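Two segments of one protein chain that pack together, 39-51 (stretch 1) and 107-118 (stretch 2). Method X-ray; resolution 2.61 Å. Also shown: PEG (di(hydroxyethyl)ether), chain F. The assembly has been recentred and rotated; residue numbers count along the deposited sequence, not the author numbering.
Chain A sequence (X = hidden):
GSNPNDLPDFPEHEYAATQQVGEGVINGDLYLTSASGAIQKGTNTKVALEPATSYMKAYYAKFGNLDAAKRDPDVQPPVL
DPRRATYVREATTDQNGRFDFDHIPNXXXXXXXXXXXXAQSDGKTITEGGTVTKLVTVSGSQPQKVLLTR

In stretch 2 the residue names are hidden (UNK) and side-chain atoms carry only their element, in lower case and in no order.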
# COMPACT_ATOMS: atom_id res chain seq x y z
N ILE A 39 -13.87 9.26 -10.49
CA ILE A 39 -12.61 8.53 -10.33
C ILE A 39 -11.47 9.53 -10.10
O ILE A 39 -11.42 10.57 -10.75
CB ILE A 39 -12.35 7.60 -11.55
CG1 ILE A 39 -13.37 6.42 -11.53
CG2 ILE A 39 -10.88 7.11 -11.64
CD1 ILE A 39 -13.28 5.35 -12.67
N GLN A 40 -10.59 9.25 -9.14
CA GLN A 40 -9.45 10.10 -8.83
C GLN A 40 -8.16 9.29 -8.94
O GLN A 40 -7.92 8.41 -8.11
CB GLN A 40 -9.61 10.75 -7.44
CG GLN A 40 -8.43 11.62 -7.00
CD GLN A 40 -8.25 12.88 -7.82
OE1 GLN A 40 -9.19 13.66 -8.02
NE2 GLN A 40 -7.03 13.11 -8.28
N LYS A 41 -7.35 9.56 -9.97
CA LYS A 41 -6.06 8.89 -10.19
C LYS A 41 -5.03 9.39 -9.18
O LYS A 41 -5.03 10.57 -8.83
CB LYS A 41 -5.54 9.12 -11.63
CG LYS A 41 -6.37 8.42 -12.70
CD LYS A 41 -5.74 8.56 -14.07
CE LYS A 41 -6.63 8.05 -15.19
NZ LYS A 41 -6.05 8.35 -16.53
N GLY A 42 -4.17 8.49 -8.71
CA GLY A 42 -3.11 8.84 -7.77
C GLY A 42 -1.83 9.19 -8.49
O GLY A 42 -1.04 8.31 -8.82
N THR A 43 -1.63 10.49 -8.77
CA THR A 43 -0.46 10.98 -9.50
C THR A 43 0.64 11.42 -8.53
O THR A 43 0.34 11.99 -7.48
CB THR A 43 -0.87 12.11 -10.44
OG1 THR A 43 -1.29 13.24 -9.68
CG2 THR A 43 -1.98 11.69 -11.41
N ASN A 44 1.92 11.13 -8.88
CA ASN A 44 3.12 11.46 -8.09
C ASN A 44 2.95 11.05 -6.60
O ASN A 44 3.36 11.76 -5.69
CB ASN A 44 3.47 12.95 -8.26
CG ASN A 44 4.86 13.34 -7.82
OD1 ASN A 44 5.03 14.31 -7.08
ND2 ASN A 44 5.88 12.64 -8.31
N THR A 45 2.37 9.86 -6.39
CA THR A 45 2.05 9.26 -5.09
C THR A 45 2.96 8.06 -4.83
O THR A 45 3.17 7.25 -5.73
CB THR A 45 0.56 8.86 -5.07
OG1 THR A 45 -0.23 10.04 -5.31
CG2 THR A 45 0.12 8.25 -3.76
N LYS A 46 3.50 7.97 -3.59
CA LYS A 46 4.38 6.88 -3.18
C LYS A 46 3.58 5.60 -2.96
O LYS A 46 2.48 5.63 -2.39
CB LYS A 46 5.17 7.26 -1.92
CG LYS A 46 6.35 8.17 -2.22
CD LYS A 46 7.18 8.46 -0.98
CE LYS A 46 8.29 9.45 -1.26
NZ LYS A 46 9.12 9.72 -0.06
N VAL A 47 4.13 4.48 -3.45
CA VAL A 47 3.58 3.11 -3.36
C VAL A 47 4.65 2.24 -2.68
O VAL A 47 5.81 2.27 -3.07
CB VAL A 47 3.14 2.54 -4.75
CG1 VAL A 47 2.63 1.11 -4.63
CG2 VAL A 47 2.09 3.42 -5.41
N ALA A 48 4.26 1.49 -1.64
CA ALA A 48 5.15 0.61 -0.88
C ALA A 48 4.89 -0.86 -1.22
O ALA A 48 3.74 -1.27 -1.38
CB ALA A 48 4.97 0.84 0.61
N LEU A 49 5.97 -1.65 -1.28
CA LEU A 49 5.91 -3.09 -1.53
C LEU A 49 6.81 -3.77 -0.50
O LEU A 49 8.01 -3.49 -0.46
CB LEU A 49 6.33 -3.39 -2.99
CG LEU A 49 6.38 -4.84 -3.40
CD1 LEU A 49 5.03 -5.32 -3.87
CD2 LEU A 49 7.40 -5.04 -4.49
N GLU A 50 6.24 -4.61 0.38
CA GLU A 50 6.99 -5.25 1.46
C GLU A 50 6.54 -6.71 1.72
O GLU A 50 5.41 -7.04 1.37
CB GLU A 50 6.83 -4.43 2.75
CG GLU A 50 5.42 -4.35 3.32
CD GLU A 50 5.36 -3.44 4.52
OE1 GLU A 50 6.06 -3.73 5.52
OE2 GLU A 50 4.68 -2.40 4.44
N PRO A 51 7.37 -7.56 2.39
CA PRO A 51 6.93 -8.95 2.69
C PRO A 51 5.59 -9.02 3.44
O PRO A 51 5.35 -8.22 4.35
CB PRO A 51 8.07 -9.49 3.58
CG PRO A 51 9.27 -8.68 3.19
CD PRO A 51 8.75 -7.31 2.89
N UNK A 107 8.18 -14.38 -3.82
CA UNK A 107 7.58 -14.25 -2.50
C UNK A 107 6.20 -13.66 -2.50
O UNK A 107 5.61 -13.47 -3.55
N UNK A 108 5.67 -13.39 -1.29
CA UNK A 108 4.32 -12.83 -1.11
C UNK A 108 4.45 -11.47 -0.46
O UNK A 108 5.20 -11.31 0.50
o UNK A 108 3.59 -15.12 -0.92
c UNK A 108 1.92 -13.41 -0.49
c UNK A 108 3.40 -13.81 -0.36
N UNK A 109 3.74 -10.48 -1.01
CA UNK A 109 3.86 -9.09 -0.59
C UNK A 109 2.56 -8.37 -0.33
O UNK A 109 1.51 -8.76 -0.85
o UNK A 109 9.74 -10.19 -3.14
c UNK A 109 6.11 -9.81 -3.01
c UNK A 109 7.37 -10.29 -3.36
c UNK A 109 4.58 -8.28 -1.71
c UNK A 109 7.11 -8.20 -1.57
c UNK A 109 8.37 -8.67 -1.91
c UNK A 109 8.50 -9.72 -2.80
c UNK A 109 5.96 -8.78 -2.09
N UNK A 110 2.66 -7.26 0.41
CA UNK A 110 1.63 -6.24 0.58
C UNK A 110 2.06 -5.11 -0.31
O UNK A 110 3.22 -4.70 -0.26
c UNK A 110 0.54 -8.20 4.83
c UNK A 110 -1.37 -7.92 3.41
c UNK A 110 1.46 -5.76 2.04
c UNK A 110 0.67 -6.69 2.92
c UNK A 110 -0.77 -8.50 4.52
c UNK A 110 1.24 -7.27 4.05
c UNK A 110 -0.66 -7.01 2.63
o UNK A 110 -1.46 -9.39 5.31
N UNK A 111 1.16 -4.65 -1.18
CA UNK A 111 1.40 -3.49 -2.04
C UNK A 111 0.39 -2.44 -1.51
O UNK A 111 -0.79 -2.75 -1.36
c UNK A 111 1.35 -3.83 -3.56
c UNK A 111 -0.01 -4.43 -4.01
c UNK A 111 2.22 -3.07 -5.87
c UNK A 111 1.85 -2.65 -4.43
N UNK A 112 0.90 -1.29 -1.04
CA UNK A 112 0.10 -0.32 -0.31
C UNK A 112 0.41 1.14 -0.67
O UNK A 112 1.57 1.50 -0.88
o UNK A 112 -0.58 0.21 2.00
c UNK A 112 0.35 -0.51 1.19
N UNK A 113 -0.64 1.99 -0.65
CA UNK A 113 -0.56 3.42 -0.92
C UNK A 113 -1.62 4.22 -0.14
O UNK A 113 -2.52 3.63 0.46
c UNK A 113 -0.71 3.70 -2.42
o UNK A 113 -0.23 4.99 -2.74
N UNK A 114 -1.47 5.55 -0.13
CA UNK A 114 -2.40 6.49 0.50
C UNK A 114 -2.71 7.60 -0.49
O UNK A 114 -1.81 8.30 -0.96
o UNK A 114 -1.74 7.53 4.62
c UNK A 114 -2.53 8.28 4.00
o UNK A 114 -3.21 9.16 4.55
c UNK A 114 -2.73 8.06 2.51
c UNK A 114 -1.84 7.03 1.83
N UNK A 115 -3.98 7.74 -0.84
CA UNK A 115 -4.43 8.74 -1.78
C UNK A 115 -5.63 9.50 -1.19
O UNK A 115 -6.69 8.92 -0.97
c UNK A 115 -5.83 8.05 -5.38
c UNK A 115 -4.56 10.09 -4.65
c UNK A 115 -5.44 8.91 -4.21
c UNK A 115 -4.77 8.07 -3.13
N UNK A 116 -5.42 10.78 -0.89
CA UNK A 116 -6.45 11.66 -0.35
C UNK A 116 -6.52 12.95 -1.18
O UNK A 116 -5.55 13.34 -1.83
c UNK A 116 -6.18 10.68 2.01
o UNK A 116 -5.04 12.70 1.35
c UNK A 116 -6.23 11.95 1.16
N UNK A 117 -7.70 13.58 -1.21
CA UNK A 117 -7.95 14.82 -1.93
C UNK A 117 -9.11 15.55 -1.24
O UNK A 117 -9.70 15.04 -0.29
c UNK A 117 -8.21 14.56 -3.43
c UNK A 117 -9.60 12.34 -3.66
c UNK A 117 -10.54 9.72 -3.72
n UNK A 117 -11.61 13.24 -4.07
c UNK A 117 -10.70 14.27 -3.98
c UNK A 117 -11.44 10.73 -3.97
c UNK A 117 -8.70 11.28 -3.42
c UNK A 117 -9.19 9.98 -3.45
c UNK A 117 -10.95 12.04 -3.93
c UNK A 117 -9.45 13.77 -3.71
N UNK A 118 -9.39 16.78 -1.69
CA UNK A 118 -10.42 17.63 -1.13
C UNK A 118 -11.61 17.79 -2.05
O UNK A 118 -11.47 17.95 -3.26
c UNK A 118 -9.86 19.00 -0.78
o UNK A 118 -9.34 18.98 0.54
C1 PEG F . -1.22 11.76 -2.71
O1 PEG F . -1.39 12.18 -4.07
C2 PEG F . -2.35 12.13 -1.78
O2 PEG F . -2.28 11.40 -0.56
C3 PEG F . -1.85 12.14 0.62
C4 PEG F . -0.98 11.31 1.57
O4 PEG F . 0.08 10.57 0.90

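Position 107 carries no side-chain atoms. Its phi/psi of 156/-173 would jam a CB against the carbonyl O of the residue before. It is Gly107, and it touches nothing on stretch 1.

Position 108 has one carbon bearing one oxygen and one carbon. The CA-to-CB bond points away from stretch 1, and the contact is through backbone, with its O 3.7 Å from Pro51 CA. A beta-branched hydroxyl side chain is Thr108. The same outline drawn with two carbons would be valine, so the oxygen decides.

Position 109 has one carbon, then a six-carbon ring bearing an oxygen. Its CB lies 3.7 Å from Leu49 CD1, and the ring passes near Glu50 and Pro51. This is Tyr109. Its OH is hydrogen-bonded just outside the stretch.

Position 110 has the same set of atoms, a six-carbon ring with one oxygen. Its backbone pairs with Glu50: N to Glu50 O is 2.9 Å, and Glu50 N to its O is 3.1 Å. The side chain lies on the same face of the sheet as that of Glu50, with its CB 4.4 Å from Glu50 CG. It is Tyr110.

Position 111 has four carbons, forked at the first, with one arm two carbons long. That branching gives Ile111. Ile111 CG1 is 3.8 Å from Val47 CG1, and its CB is 4.0 Å from Leu49 CD1.

Position 112 has one carbon and one oxygen. Its backbone pairs with Ala48: Ala48 N to its O is 2.8 Å, and its N to Ala48 O is 2.9 Å. It is Ser112, whose hydroxyl is hydrogen-bonded elsewhere in the structure.

Position 113 again has one carbon and one oxygen, so it is Ser113. Here the hydroxyl reaches stretch 1: Ser113 OG donates to Lys46 O at 2.8 Å.

Position 114 has three carbons in a row, the third carrying two oxygens. The chain's end leads away from stretch 1. The backbone O lies 3.4 Å from Thr45 CG2. A carboxylate at this length is Glu114.

Position 115 has four carbons, forked at the second, directed toward stretch 1. It is Leu115. Leu115 CD2 is 3.5 Å from Gln40 O, and Leu115 CD1 is 3.7 Å from Gly42 CA.

Position 116 has one carbon bearing an oxygen and a carbon, and points away. It is Thr116. Its N donates to PEG O2 at 3.2 Å.

Position 117 has one carbon, then fused five- and six-membered rings holding eight carbons and one nitrogen. It is Trp117. Gln40 CG sits over one ring face, 3.6 Å from Trp117 CE3.

Position 118 has one carbon and one oxygen, out of reach of stretch 1. It is Ser118.

Antiparallel backbone pairing joins 48-50 to 110-112. Val47, Leu49 and Ile111 form an apolar patch on one face. Beyond Ser113, side chains take over: Leu115 packs against Gln40 and Gly42, and Trp117 against Gln40.

Stretch 2, residues 107-118: GTYYISSELTWS
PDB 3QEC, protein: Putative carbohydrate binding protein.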